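Local coordinates for stage III sporulation protein AH (Bacillus subtilis, PDB 3TUF) that forms with SpoIIQ an intercellular channel between mother cell and forespore, taking part in engulfment and letting the mother cell trigger sigma-G activity in the forespore, at residues D91-R96 with E129-E134; G145-L150 with T161-K166; D156-T161 with T185-A190; T173-L178 with V189-E194. All coordinates share one frame; numbering follows the deposited sequence.

Interaction 1 (D91-R96 with E129-E134); sequences DLEDAR and EVEGTE
Arg96 stretches from helix 84-107 toward helix 114-143 and fits its guanidinium between the carboxylates of Glu131 and Glu134. Segments 91-96 and 129-134 run nearly antiparallel, 162° between their directions, but their axes come no nearer than 13.3 Å. That gap is bridged by a long arginine meeting long glutamates tip to tip. With CG beside the backbone N, the Arg96 chain bends at chi2 and chi3 so that its head is turned to the far helix. Arg96 NE donates to Glu131 OE2 at 3.0 Å, a weak, bent bond that is part of a salt bridge. Arg96 NH2 makes the straighter second salt bridge, 2.6 Å to Glu134 OE2, although the position of NH2 is less certain. The Glu131 carboxylate is tilted 65° from the guanidinium plane, so this is not a coplanar bidentate pair. Val130 CG1 lies obliquely to the guanidinium, 3.3 Å from Arg96 NH2. The remaining nitrogen, NH1, is used by Glu154, while Arg100 also reaches Glu131 OE2. Lys135 of the second SpoIIIAH subunit is the strongest polar partner of Glu131, bound at OE1, so the network runs into a subunit interface. Glu93 OE1 lies only 4.4 Å from Glu131 OE2; in this buried, acid-rich setting the surrounding basic groups probably keep the carboxylates ionised.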
loop_
_atom_site.group_PDB
_atom_site.type_symbol
_atom_site.label_atom_id
_atom_site.label_comp_id
_atom_site.label_asym_id
_atom_site.label_seq_id
_atom_site.Cartn_x
_atom_site.Cartn_y
_atom_site.Cartn_z
ATOM N N ASP B 91 0.054 6.459 11.154
ATOM C CA ASP B 91 0.127 5.503 12.246
ATOM C C ASP B 91 -0.058 4.043 11.773
ATOM O O ASP B 91 0.668 3.116 12.203
ATOM C CB ASP B 91 -0.838 5.897 13.349
ATOM C CG ASP B 91 -0.455 7.250 14.009
ATOM O OD1 ASP B 91 0.729 7.756 13.892
ATOM O OD2 ASP B 91 -1.361 7.814 14.652
ATOM N N LEU B 92 -1.004 3.847 10.852
ATOM C CA LEU B 92 -1.185 2.536 10.249
ATOM C C LEU B 92 0.129 2.008 9.640
ATOM O O LEU B 92 0.575 0.881 9.968
ATOM C CB LEU B 92 -2.307 2.560 9.217
ATOM C CG LEU B 92 -2.677 1.194 8.592
ATOM C CD1 LEU B 92 -2.886 0.188 9.724
ATOM C CD2 LEU B 92 -3.921 1.310 7.725
ATOM N N GLU B 93 0.732 2.809 8.767
ATOM C CA GLU B 93 2.007 2.459 8.154
ATOM C C GLU B 93 2.989 2.045 9.238
ATOM O O GLU B 93 3.371 0.879 9.330
ATOM C CB GLU B 93 2.563 3.640 7.357
ATOM C CG GLU B 93 2.517 3.447 5.850
ATOM C CD GLU B 93 1.549 2.359 5.431
ATOM O OE1 GLU B 93 1.982 1.195 5.296
ATOM O OE2 GLU B 93 0.355 2.667 5.236
ATOM N N ASP B 94 3.391 3.005 10.066
ATOM C CA ASP B 94 4.262 2.696 11.227
ATOM C C ASP B 94 3.998 1.297 11.784
ATOM O O ASP B 94 4.921 0.418 11.791
ATOM C CB ASP B 94 4.086 3.746 12.340
ATOM C CG ASP B 94 4.492 5.153 11.866
ATOM O OD1 ASP B 94 5.029 5.205 10.727
ATOM O OD2 ASP B 94 4.309 6.201 12.582
ATOM N N ALA B 95 2.738 1.103 12.212
ATOM C CA ALA B 95 2.295 -0.156 12.776
ATOM C C ALA B 95 2.553 -1.340 11.795
ATOM O O ALA B 95 3.217 -2.342 12.161
ATOM C CB ALA B 95 0.830 -0.067 13.193
ATOM N N ARG B 96 2.087 -1.218 10.558
ATOM C CA ARG B 96 2.325 -2.258 9.558
ATOM C C ARG B 96 3.808 -2.631 9.441
ATOM O O ARG B 96 4.158 -3.810 9.365
ATOM C CB ARG B 96 1.784 -1.823 8.194
ATOM C CG ARG B 96 0.325 -1.396 8.212
ATOM C CD ARG B 96 -0.602 -2.599 8.284
ATOM N NE ARG B 96 -1.446 -2.710 7.098
ATOM C CZ ARG B 96 -2.770 -2.605 7.112
ATOM N NH1 ARG B 96 -3.408 -2.386 8.253
ATOM N NH2 ARG B 96 -3.459 -2.719 5.984
ATOM N N GLU B 129 -1.816 -9.005 1.127
ATOM C CA GLU B 129 -3.042 -9.059 0.410
ATOM C C GLU B 129 -4.054 -8.082 0.982
ATOM O O GLU B 129 -4.738 -7.383 0.205
ATOM C CB GLU B 129 -3.528 -10.502 0.290
ATOM C CG GLU B 129 -2.588 -11.324 -0.659
ATOM C CD GLU B 129 -2.327 -10.631 -2.068
ATOM O OE1 GLU B 129 -3.267 -10.005 -2.612
ATOM O OE2 GLU B 129 -1.185 -10.707 -2.631
ATOM N N VAL B 130 -4.095 -7.994 2.322
ATOM C CA VAL B 130 -4.794 -6.935 3.016
ATOM C C VAL B 130 -4.318 -5.575 2.496
ATOM O O VAL B 130 -5.143 -4.732 2.090
ATOM C CB VAL B 130 -4.554 -7.049 4.556
ATOM C CG1 VAL B 130 -4.734 -5.674 5.331
ATOM C CG2 VAL B 130 -5.428 -8.156 5.137
ATOM N N GLU B 131 -2.997 -5.362 2.494
ATOM C CA GLU B 131 -2.433 -4.112 1.944
ATOM C C GLU B 131 -2.998 -3.823 0.550
ATOM O O GLU B 131 -3.459 -2.700 0.279
ATOM C CB GLU B 131 -0.874 -4.128 1.836
ATOM C CG GLU B 131 0.004 -4.284 3.134
ATOM C CD GLU B 131 0.097 -2.988 3.989
ATOM O OE1 GLU B 131 -0.522 -1.959 3.579
ATOM O OE2 GLU B 131 0.797 -3.004 5.063
ATOM N N GLY B 132 -2.940 -4.840 -0.324
ATOM C CA GLY B 132 -3.408 -4.698 -1.712
ATOM C C GLY B 132 -4.899 -4.378 -1.803
ATOM O O GLY B 132 -5.329 -3.498 -2.604
ATOM N N THR B 133 -5.678 -5.099 -0.973
ATOM C CA THR B 133 -7.112 -4.911 -0.866
ATOM C C THR B 133 -7.462 -3.485 -0.479
ATOM O O THR B 133 -8.311 -2.860 -1.112
ATOM C CB THR B 133 -7.678 -5.833 0.176
ATOM O OG1 THR B 133 -7.651 -7.176 -0.338
ATOM C CG2 THR B 133 -9.154 -5.408 0.588
ATOM N N GLU B 134 -6.805 -2.955 0.542
ATOM C CA GLU B 134 -7.092 -1.593 0.940
ATOM C C GLU B 134 -6.774 -0.523 -0.110
ATOM O O GLU B 134 -7.600 0.380 -0.328
ATOM C CB GLU B 134 -6.300 -1.277 2.169
ATOM C CG GLU B 134 -6.368 -2.371 3.158
ATOM C CD GLU B 134 -5.663 -1.983 4.417
ATOM O OE1 GLU B 134 -4.827 -1.049 4.336
ATOM O OE2 GLU B 134 -5.961 -2.587 5.473
#

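Interaction 2 (G145-L150 with T161-K166); sequences GYEDAL and TVKSDK
The Tyr146 ring and the Val162 side chain cross at about a right angle, with the methyl CG1 of Val162 set over one face of the ring and 3.3 Å from CD1. Lys163 O and Ser164 OG lie instead at the ring edge. An aromatic suits this place because its flat face accepts a branched aliphatic side chain while its rim tolerates polar atoms. Ala149 pairs with Val162 as a non-hydrogen-bonded antiparallel pair, its small CB 3.8 Å from Val162 CG2, so the valine is touched on both branches. The next pair, Leu150 with Thr161, is hydrogen-bonded and sends its side chains to the other face of the sheet. Thr161 N donates to Leu150 O at 2.6 Å, nearly along the carbonyl axis, and Leu150 N returns the bond to Thr161 O. Beyond them Lys163 N reaches Asp148 O at 3.2 Å. Glu147 and Lys163 lie side by side and point the same way, joined by a weak salt bridge of 3.4 Å between OE1 and NZ. These pairings join strands 149-152 and 157-163 at the open end of their beta hairpin. On the Ala149 and Val162 face it is covered by Ile141 of helix 114-143 and Ile175 of helix 169-177; on the other face Leu150 meets helix 84-107, where Arg89 forms a salt bridge with Asp148, and strand 188-194 flanks the far edge of strand 157-163.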
loop_
_atom_site.group_PDB
_atom_site.type_symbol
_atom_site.label_atom_id
_atom_site.label_comp_id
_atom_site.label_asym_id
_atom_site.label_seq_id
_atom_site.Cartn_x
_atom_site.Cartn_y
_atom_site.Cartn_z
ATOM N N GLY B 145 -16.276 9.143 -7.450
ATOM C CA GLY B 145 -16.615 10.503 -7.082
ATOM C C GLY B 145 -16.410 10.755 -5.609
ATOM O O GLY B 145 -17.013 11.661 -5.050
ATOM N N TYR B 146 -15.592 9.976 -4.926
ATOM C CA TYR B 146 -15.294 10.437 -3.565
ATOM C C TYR B 146 -13.943 11.105 -3.561
ATOM O O TYR B 146 -12.978 10.596 -4.163
ATOM C CB TYR B 146 -15.404 9.345 -2.508
ATOM C CG TYR B 146 -16.841 8.892 -2.281
ATOM C CD1 TYR B 146 -17.722 9.644 -1.487
ATOM C CD2 TYR B 146 -17.313 7.742 -2.867
ATOM C CE1 TYR B 146 -19.057 9.247 -1.292
ATOM C CE2 TYR B 146 -18.630 7.333 -2.690
ATOM C CZ TYR B 146 -19.509 8.079 -1.899
ATOM O OH TYR B 146 -20.824 7.663 -1.738
ATOM N N GLU B 147 -13.895 12.267 -2.915
ATOM C CA GLU B 147 -12.670 13.088 -2.852
ATOM C C GLU B 147 -11.471 12.388 -2.152
ATOM O O GLU B 147 -10.311 12.521 -2.565
ATOM C CB GLU B 147 -13.005 14.439 -2.220
ATOM C CG GLU B 147 -11.826 15.315 -1.857
ATOM C CD GLU B 147 -11.963 15.844 -0.439
ATOM O OE1 GLU B 147 -10.971 15.765 0.330
ATOM O OE2 GLU B 147 -13.080 16.305 -0.081
ATOM N N ASP B 148 -11.750 11.619 -1.112
ATOM C CA ASP B 148 -10.721 10.781 -0.504
ATOM C C ASP B 148 -11.436 9.636 0.214
ATOM O O ASP B 148 -12.630 9.757 0.518
ATOM C CB ASP B 148 -9.873 11.593 0.489
ATOM C CG ASP B 148 -8.524 10.921 0.808
ATOM O OD1 ASP B 148 -8.255 9.782 0.321
ATOM O OD2 ASP B 148 -7.719 11.544 1.551
ATOM N N ALA B 149 -10.713 8.542 0.468
ATOM C CA ALA B 149 -11.241 7.391 1.190
ATOM C C ALA B 149 -10.152 6.675 1.949
ATOM O O ALA B 149 -8.995 6.714 1.542
ATOM C CB ALA B 149 -11.873 6.415 0.234
ATOM N N LEU B 150 -10.528 5.962 3.016
ATOM C CA LEU B 150 -9.550 5.275 3.854
ATOM C C LEU B 150 -10.115 3.937 4.279
ATOM O O LEU B 150 -11.290 3.879 4.693
ATOM C CB LEU B 150 -9.285 6.157 5.058
ATOM C CG LEU B 150 -8.535 5.609 6.231
ATOM C CD1 LEU B 150 -7.128 5.320 5.834
ATOM C CD2 LEU B 150 -8.607 6.698 7.377
ATOM N N THR B 161 -13.624 4.639 5.562
ATOM C CA THR B 161 -14.056 5.981 5.893
ATOM C C THR B 161 -13.907 6.785 4.646
ATOM O O THR B 161 -12.876 6.694 3.925
ATOM C CB THR B 161 -13.267 6.593 7.081
ATOM O OG1 THR B 161 -13.099 5.584 8.089
ATOM C CG2 THR B 161 -14.018 7.829 7.670
ATOM N N VAL B 162 -14.954 7.549 4.378
ATOM C CA VAL B 162 -15.071 8.252 3.132
ATOM C C VAL B 162 -15.329 9.724 3.490
ATOM O O VAL B 162 -16.097 10.034 4.415
ATOM C CB VAL B 162 -16.160 7.534 2.293
ATOM C CG1 VAL B 162 -16.985 8.483 1.470
ATOM C CG2 VAL B 162 -15.498 6.453 1.442
ATOM N N LYS B 163 -14.609 10.633 2.833
ATOM C CA LYS B 163 -14.893 12.064 2.946
ATOM C C LYS B 163 -16.191 12.339 2.223
ATOM O O LYS B 163 -16.311 11.956 1.064
ATOM C CB LYS B 163 -13.779 12.870 2.286
ATOM C CG LYS B 163 -12.698 13.382 3.260
ATOM C CD LYS B 163 -13.168 14.585 4.085
ATOM C CE LYS B 163 -11.991 15.355 4.711
ATOM N NZ LYS B 163 -11.389 16.281 3.712
ATOM N N SER B 164 -17.160 12.968 2.888
ATOM C CA SER B 164 -18.464 13.293 2.268
ATOM C C SER B 164 -19.414 14.045 3.209
ATOM O O SER B 164 -19.488 13.746 4.416
ATOM C CB SER B 164 -19.172 12.024 1.729
ATOM O OG SER B 164 -20.313 12.339 0.944
ATOM N N ASP B 165 -20.159 14.999 2.643
ATOM C CA ASP B 165 -21.130 15.784 3.402
ATOM C C ASP B 165 -22.480 15.122 3.446
ATOM O O ASP B 165 -23.095 15.013 4.504
ATOM C CB ASP B 165 -21.236 17.181 2.825
ATOM C CG ASP B 165 -20.026 18.011 3.163
ATOM O OD1 ASP B 165 -19.669 18.089 4.373
ATOM O OD2 ASP B 165 -19.414 18.554 2.217
ATOM N N LYS B 166 -22.927 14.664 2.286
ATOM C CA LYS B 166 -24.110 13.839 2.196
ATOM C C LYS B 166 -23.736 12.355 2.362
ATOM O O LYS B 166 -22.740 11.883 1.840
ATOM C CB LYS B 166 -24.821 14.147 0.877
ATOM C CG LYS B 166 -25.267 15.622 0.810
ATOM C CD LYS B 166 -24.829 16.300 -0.486
ATOM C CE LYS B 166 -25.634 15.815 -1.690
ATOM N NZ LYS B 166 -27.045 16.270 -1.593
#

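Interaction 3 (D156-T161 with T185-A190); sequences DKINIT and TMKDVA
Strands 157-161 and 188-190 run side by side in parallel, 13° between their directions and 4.5 Å between their axes. Ile158 gives and takes the two central bonds, straddling Val189: its N donates to Asp188 O at 3.0 Å, and its O receives Ala190 N at 2.8 Å, the latter almost along the carbonyl axis. Weaker bonds continue the pairing at both ends, from Asp188 N to Asp156 O and from Ile160 N to Ala190 O. On one face Ile158 and Val189 lie side by side, CG1 of the isoleucine 4.2 Å from CG2 of the valine; Ile158 CD1 also meets the aliphatic CD of Lys187, whose extended chain crosses it obliquely. Branched residues suit this face, which carries helix 169-177 through Ile175 and Ile176. The two strands with that helix between them in sequence make a beta-alpha-beta crossover, in a domain whose family is grouped with the ring-building motifs of type III secretion and flagellar proteins. On the opposite face, which Lys157 shares with Asp188 and Ala190, the lysine bends at chi2 and chi3 and lays its CD against Ala190 CB, 3.8 Å away, the small methyl leaving room for it. Lys157 NZ donates to a water at 2.9 Å, which in turn donates to Asp188 OD2. The aspartate is held mainly by SpoIIQ: Ser79 of that chain bonds OD2, and the backbone N of its Leu80 bonds OD1. Ala190 also pairs antiparallel with a SpoIIQ strand, so the sheet continues into the partner protein.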
loop_
_atom_site.group_PDB
_atom_site.type_symbol
_atom_site.label_atom_id
_atom_site.label_comp_id
_atom_site.label_asym_id
_atom_site.label_seq_id
_atom_site.Cartn_x
_atom_site.Cartn_y
_atom_site.Cartn_z
ATOM N N ASP B 156 -11.376 -8.470 11.830
ATOM C CA ASP B 156 -12.655 -9.126 11.670
ATOM C C ASP B 156 -13.637 -8.236 10.924
ATOM O O ASP B 156 -14.601 -8.723 10.356
ATOM C CB ASP B 156 -13.237 -9.441 13.041
ATOM C CG ASP B 156 -12.688 -10.739 13.645
ATOM O OD1 ASP B 156 -12.033 -11.521 12.902
ATOM O OD2 ASP B 156 -12.940 -10.975 14.863
ATOM N N LYS B 157 -13.413 -6.935 10.955
ATOM C CA LYS B 157 -14.309 -6.028 10.339
ATOM C C LYS B 157 -13.431 -5.328 9.345
ATOM O O LYS B 157 -12.193 -5.327 9.514
ATOM C CB LYS B 157 -14.749 -5.039 11.379
ATOM C CG LYS B 157 -16.100 -4.453 11.091
ATOM C CD LYS B 157 -16.195 -2.994 11.490
ATOM C CE LYS B 157 -16.422 -2.850 12.972
ATOM N NZ LYS B 157 -17.034 -1.511 13.255
ATOM N N ILE B 158 -14.053 -4.768 8.303
ATOM C CA ILE B 158 -13.392 -3.865 7.373
ATOM C C ILE B 158 -13.927 -2.441 7.604
ATOM O O ILE B 158 -15.131 -2.182 7.461
ATOM C CB ILE B 158 -13.758 -4.214 5.921
ATOM C CG1 ILE B 158 -13.630 -5.721 5.605
ATOM C CG2 ILE B 158 -12.996 -3.370 4.979
ATOM C CD1 ILE B 158 -12.321 -6.433 6.064
ATOM N N ASN B 159 -13.057 -1.500 7.915
ATOM C CA ASN B 159 -13.495 -0.135 8.169
ATOM C C ASN B 159 -13.151 0.726 7.045
ATOM O O ASN B 159 -12.003 0.667 6.550
ATOM C CB ASN B 159 -12.828 0.432 9.411
ATOM C CG ASN B 159 -13.465 -0.085 10.612
ATOM O OD1 ASN B 159 -12.958 -1.046 11.253
ATOM N ND2 ASN B 159 -14.663 0.461 10.913
ATOM N N ILE B 160 -14.111 1.539 6.635
ATOM C CA ILE B 160 -13.919 2.309 5.439
ATOM C C ILE B 160 -14.452 3.629 5.782
ATOM O O ILE B 160 -15.606 3.757 6.241
ATOM C CB ILE B 160 -14.806 1.807 4.327
ATOM C CG1 ILE B 160 -14.445 0.349 3.996
ATOM C CG2 ILE B 160 -14.803 2.805 3.051
ATOM C CD1 ILE B 160 -15.387 -0.235 2.929
ATOM N N THR B 161 -13.624 4.639 5.562
ATOM C CA THR B 161 -14.056 5.981 5.893
ATOM C C THR B 161 -13.907 6.785 4.646
ATOM O O THR B 161 -12.876 6.694 3.925
ATOM C CB THR B 161 -13.267 6.593 7.081
ATOM O OG1 THR B 161 -13.099 5.584 8.089
ATOM C CG2 THR B 161 -14.018 7.829 7.670
ATOM N N THR B 185 -18.803 -12.072 2.879
ATOM C CA THR B 185 -19.247 -13.335 3.423
ATOM C C THR B 185 -18.654 -13.685 4.753
ATOM O O THR B 185 -19.258 -14.420 5.492
ATOM C CB THR B 185 -18.881 -14.439 2.471
ATOM O OG1 THR B 185 -19.666 -14.222 1.323
ATOM C CG2 THR B 185 -19.219 -15.820 3.031
ATOM N N MET B 186 -17.475 -13.197 5.076
ATOM C CA MET B 186 -16.763 -13.731 6.244
ATOM C C MET B 186 -16.597 -12.677 7.303
ATOM O O MET B 186 -16.200 -12.975 8.392
ATOM C CB MET B 186 -15.349 -14.197 5.835
ATOM C CG MET B 186 -15.334 -15.273 4.795
ATOM S SD MET B 186 -16.104 -16.718 5.520
ATOM C CE MET B 186 -16.448 -17.768 4.071
ATOM N N LYS B 187 -16.839 -11.421 6.970
ATOM C CA LYS B 187 -16.409 -10.341 7.823
ATOM C C LYS B 187 -17.514 -9.311 7.789
ATOM O O LYS B 187 -18.344 -9.323 6.880
ATOM C CB LYS B 187 -15.060 -9.741 7.316
ATOM C CG LYS B 187 -13.806 -10.616 7.606
ATOM C CD LYS B 187 -12.554 -10.155 6.824
ATOM C CE LYS B 187 -11.326 -10.982 7.195
ATOM N NZ LYS B 187 -10.139 -10.552 6.361
ATOM N N ASP B 188 -17.528 -8.419 8.774
ATOM C CA ASP B 188 -18.487 -7.316 8.777
ATOM C C ASP B 188 -17.761 -6.235 7.990
ATOM O O ASP B 188 -16.546 -6.350 7.756
ATOM C CB ASP B 188 -18.930 -6.898 10.227
ATOM C CG ASP B 188 -20.042 -5.785 10.233
ATOM O OD1 ASP B 188 -20.761 -5.567 9.201
ATOM O OD2 ASP B 188 -20.194 -5.089 11.277
ATOM N N VAL B 189 -18.506 -5.230 7.558
ATOM C CA VAL B 189 -17.988 -4.160 6.767
ATOM C C VAL B 189 -18.676 -2.904 7.279
ATOM O O VAL B 189 -19.890 -2.843 7.350
ATOM C CB VAL B 189 -18.402 -4.371 5.283
ATOM C CG1 VAL B 189 -18.117 -3.131 4.470
ATOM C CG2 VAL B 189 -17.712 -5.584 4.628
ATOM N N ALA B 190 -17.918 -1.875 7.627
ATOM C CA ALA B 190 -18.556 -0.663 8.093
ATOM C C ALA B 190 -18.089 0.508 7.250
ATOM O O ALA B 190 -16.942 0.511 6.768
ATOM C CB ALA B 190 -18.232 -0.462 9.582
HETATM O O HOH W 1 -19.572 -2.818 13.384
#

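Interaction 4 (T173-L178 with V189-E194); sequences TAIIDL and VAVTFE
Ile176 rests its CG1 between two valines of the strand, 3.8 Å from Val189 CG1 and equally far from Val191 CG2. Ile176 and Val189 pass alongside with their ends pointing opposite ways, whereas Val191 meets Ile176 at a slant, so a single methylene touches two side chains one step of the strand's repeat apart. Ile175, one residue back on the helix, shares the same valine methyl: its CG2 lies 4.1 Å from Val191 CG2, and its CG2 and CD1 touch the CG1 branch too. Ile175 CD1 also lies 4.2 Å from Phe193 CZ, obliquely to the ring. Ile175 extends CD1 (chi2 179°), which carries its longer branch out to the strand. Such reach helps, since the axes of segments 173-177 and 189-194 approach no closer than 9.2 Å and cross at 133°. Further out, Ile175 also meets Val162, Tyr146 and Ile141, and Phe193 packs on Tyr146, joining this layer to the neighbouring strand and to helix 114-143. Leu80 of SpoIIQ also packs on Ile176 and Val189, and Lys67 of SpoIIQ forms a salt bridge with Asp177. Val191 and its neighbours pair with a SpoIIQ strand, extending the sheet that this helix covers. No hydrogen bond links helix to strand here; buried apolar groups, aliphatic but for the Phe193 ring, hold them together, so the adhesion rests on close fit and exclusion of water.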
loop_
_atom_site.group_PDB
_atom_site.type_symbol
_atom_site.label_atom_id
_atom_site.label_comp_id
_atom_site.label_asym_id
_atom_site.label_seq_id
_atom_site.Cartn_x
_atom_site.Cartn_y
_atom_site.Cartn_z
ATOM N N THR B 173 -24.295 1.578 0.206
ATOM C CA THR B 173 -24.445 0.274 -0.401
ATOM C C THR B 173 -23.608 0.225 -1.730
ATOM O O THR B 173 -22.962 -0.812 -2.096
ATOM C CB THR B 173 -25.922 -0.029 -0.494
ATOM O OG1 THR B 173 -26.107 -1.448 -0.562
ATOM C CG2 THR B 173 -26.544 0.681 -1.684
ATOM N N ALA B 174 -23.550 1.346 -2.431
ATOM C CA ALA B 174 -22.677 1.389 -3.618
ATOM C C ALA B 174 -21.188 1.225 -3.204
ATOM O O ALA B 174 -20.416 0.554 -3.901
ATOM C CB ALA B 174 -22.911 2.657 -4.419
ATOM N N ILE B 175 -20.797 1.772 -2.058
ATOM C CA ILE B 175 -19.450 1.490 -1.570
ATOM C C ILE B 175 -19.260 0.035 -1.167
ATOM O O ILE B 175 -18.306 -0.611 -1.563
ATOM C CB ILE B 175 -19.109 2.408 -0.460
ATOM C CG1 ILE B 175 -18.949 3.821 -1.066
ATOM C CG2 ILE B 175 -17.838 1.879 0.364
ATOM C CD1 ILE B 175 -18.611 4.876 -0.010
ATOM N N ILE B 176 -20.191 -0.514 -0.404
ATOM C CA ILE B 176 -20.071 -1.914 0.025
ATOM C C ILE B 176 -20.066 -2.839 -1.176
ATOM O O ILE B 176 -19.474 -3.921 -1.154
ATOM C CB ILE B 176 -21.171 -2.318 1.042
ATOM C CG1 ILE B 176 -20.942 -1.616 2.356
ATOM C CG2 ILE B 176 -21.171 -3.846 1.276
ATOM C CD1 ILE B 176 -22.219 -1.691 3.266
ATOM N N ASP B 177 -20.698 -2.396 -2.256
ATOM C CA ASP B 177 -20.647 -3.241 -3.494
ATOM C C ASP B 177 -19.225 -3.451 -4.053
ATOM O O ASP B 177 -18.928 -4.544 -4.590
ATOM C CB ASP B 177 -21.672 -2.789 -4.534
ATOM C CG ASP B 177 -23.107 -3.070 -4.070
ATOM O OD1 ASP B 177 -23.273 -3.921 -3.101
ATOM O OD2 ASP B 177 -24.039 -2.435 -4.654
ATOM N N LEU B 178 -18.336 -2.449 -3.839
ATOM C CA LEU B 178 -16.904 -2.573 -4.265
ATOM C C LEU B 178 -16.114 -3.679 -3.528
ATOM O O LEU B 178 -15.062 -4.121 -4.009
ATOM C CB LEU B 178 -16.198 -1.247 -4.235
ATOM C CG LEU B 178 -17.039 -0.158 -4.881
ATOM C CD1 LEU B 178 -16.418 1.231 -4.550
ATOM C CD2 LEU B 178 -17.188 -0.358 -6.370
ATOM N N VAL B 189 -18.506 -5.230 7.558
ATOM C CA VAL B 189 -17.988 -4.160 6.767
ATOM C C VAL B 189 -18.676 -2.904 7.279
ATOM O O VAL B 189 -19.890 -2.843 7.350
ATOM C CB VAL B 189 -18.402 -4.371 5.283
ATOM C CG1 VAL B 189 -18.117 -3.131 4.470
ATOM C CG2 VAL B 189 -17.712 -5.584 4.628
ATOM N N ALA B 190 -17.918 -1.875 7.627
ATOM C CA ALA B 190 -18.556 -0.663 8.093
ATOM C C ALA B 190 -18.089 0.508 7.250
ATOM O O ALA B 190 -16.942 0.511 6.768
ATOM C CB ALA B 190 -18.232 -0.462 9.582
ATOM N N VAL B 191 -18.955 1.481 7.021
ATOM C CA VAL B 191 -18.606 2.576 6.146
ATOM C C VAL B 191 -19.048 3.811 6.824
ATOM O O VAL B 191 -20.258 3.975 7.070
ATOM C CB VAL B 191 -19.416 2.508 4.882
ATOM C CG1 VAL B 191 -19.092 3.689 3.934
ATOM C CG2 VAL B 191 -19.130 1.198 4.232
ATOM N N THR B 192 -18.096 4.698 7.123
ATOM C CA THR B 192 -18.403 5.955 7.800
ATOM C C THR B 192 -18.181 7.101 6.852
ATOM O O THR B 192 -17.191 7.106 6.143
ATOM C CB THR B 192 -17.421 6.131 8.937
ATOM O OG1 THR B 192 -17.406 4.918 9.706
ATOM C CG2 THR B 192 -17.785 7.326 9.813
ATOM N N PHE B 193 -19.091 8.074 6.860
ATOM C CA PHE B 193 -18.987 9.283 6.025
ATOM C C PHE B 193 -18.646 10.496 6.885
ATOM O O PHE B 193 -19.471 10.952 7.672
ATOM C CB PHE B 193 -20.304 9.558 5.296
ATOM C CG PHE B 193 -20.733 8.443 4.368
ATOM C CD1 PHE B 193 -21.111 7.188 4.869
ATOM C CD2 PHE B 193 -20.756 8.634 3.019
ATOM C CE1 PHE B 193 -21.483 6.128 4.007
ATOM C CE2 PHE B 193 -21.130 7.595 2.171
ATOM C CZ PHE B 193 -21.500 6.344 2.671
ATOM N N GLU B 194 -17.429 11.012 6.715
ATOM C CA GLU B 194 -16.907 12.196 7.433
ATOM C C GLU B 194 -17.201 13.515 6.712
ATOM O O GLU B 194 -16.957 13.611 5.501
ATOM C CB GLU B 194 -15.391 12.097 7.522
ATOM C CG GLU B 194 -14.890 10.965 8.356
ATOM C CD GLU B 194 -14.821 11.330 9.810
ATOM O OE1 GLU B 194 -15.578 12.240 10.226
ATOM O OE2 GLU B 194 -13.999 10.719 10.531
#

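In the fold
Interactions 2, 3 and 4 build one three-stranded sheet and the helix on it. Strand 157-163 pairs antiparallel in interaction 2 and parallel in interaction 3, which share Thr161, though their centres are about 17 Å apart. Interactions 3 and 4 share Val189 and Ala190, with centres about 9 Å apart; Ile160 O and Thr192 N, 2.8 Å apart, probably bond between them. Interactions 2 and 4 meet where Ser164 N lies 2.7 Å from Glu194 O. Interaction 1 stands apart, its nearest atoms about 5 Å from interactions 2 and 3. Its polar helix pair faces another SpoIIIAH subunit, whereas interactions 3 and 4 border SpoIIQ.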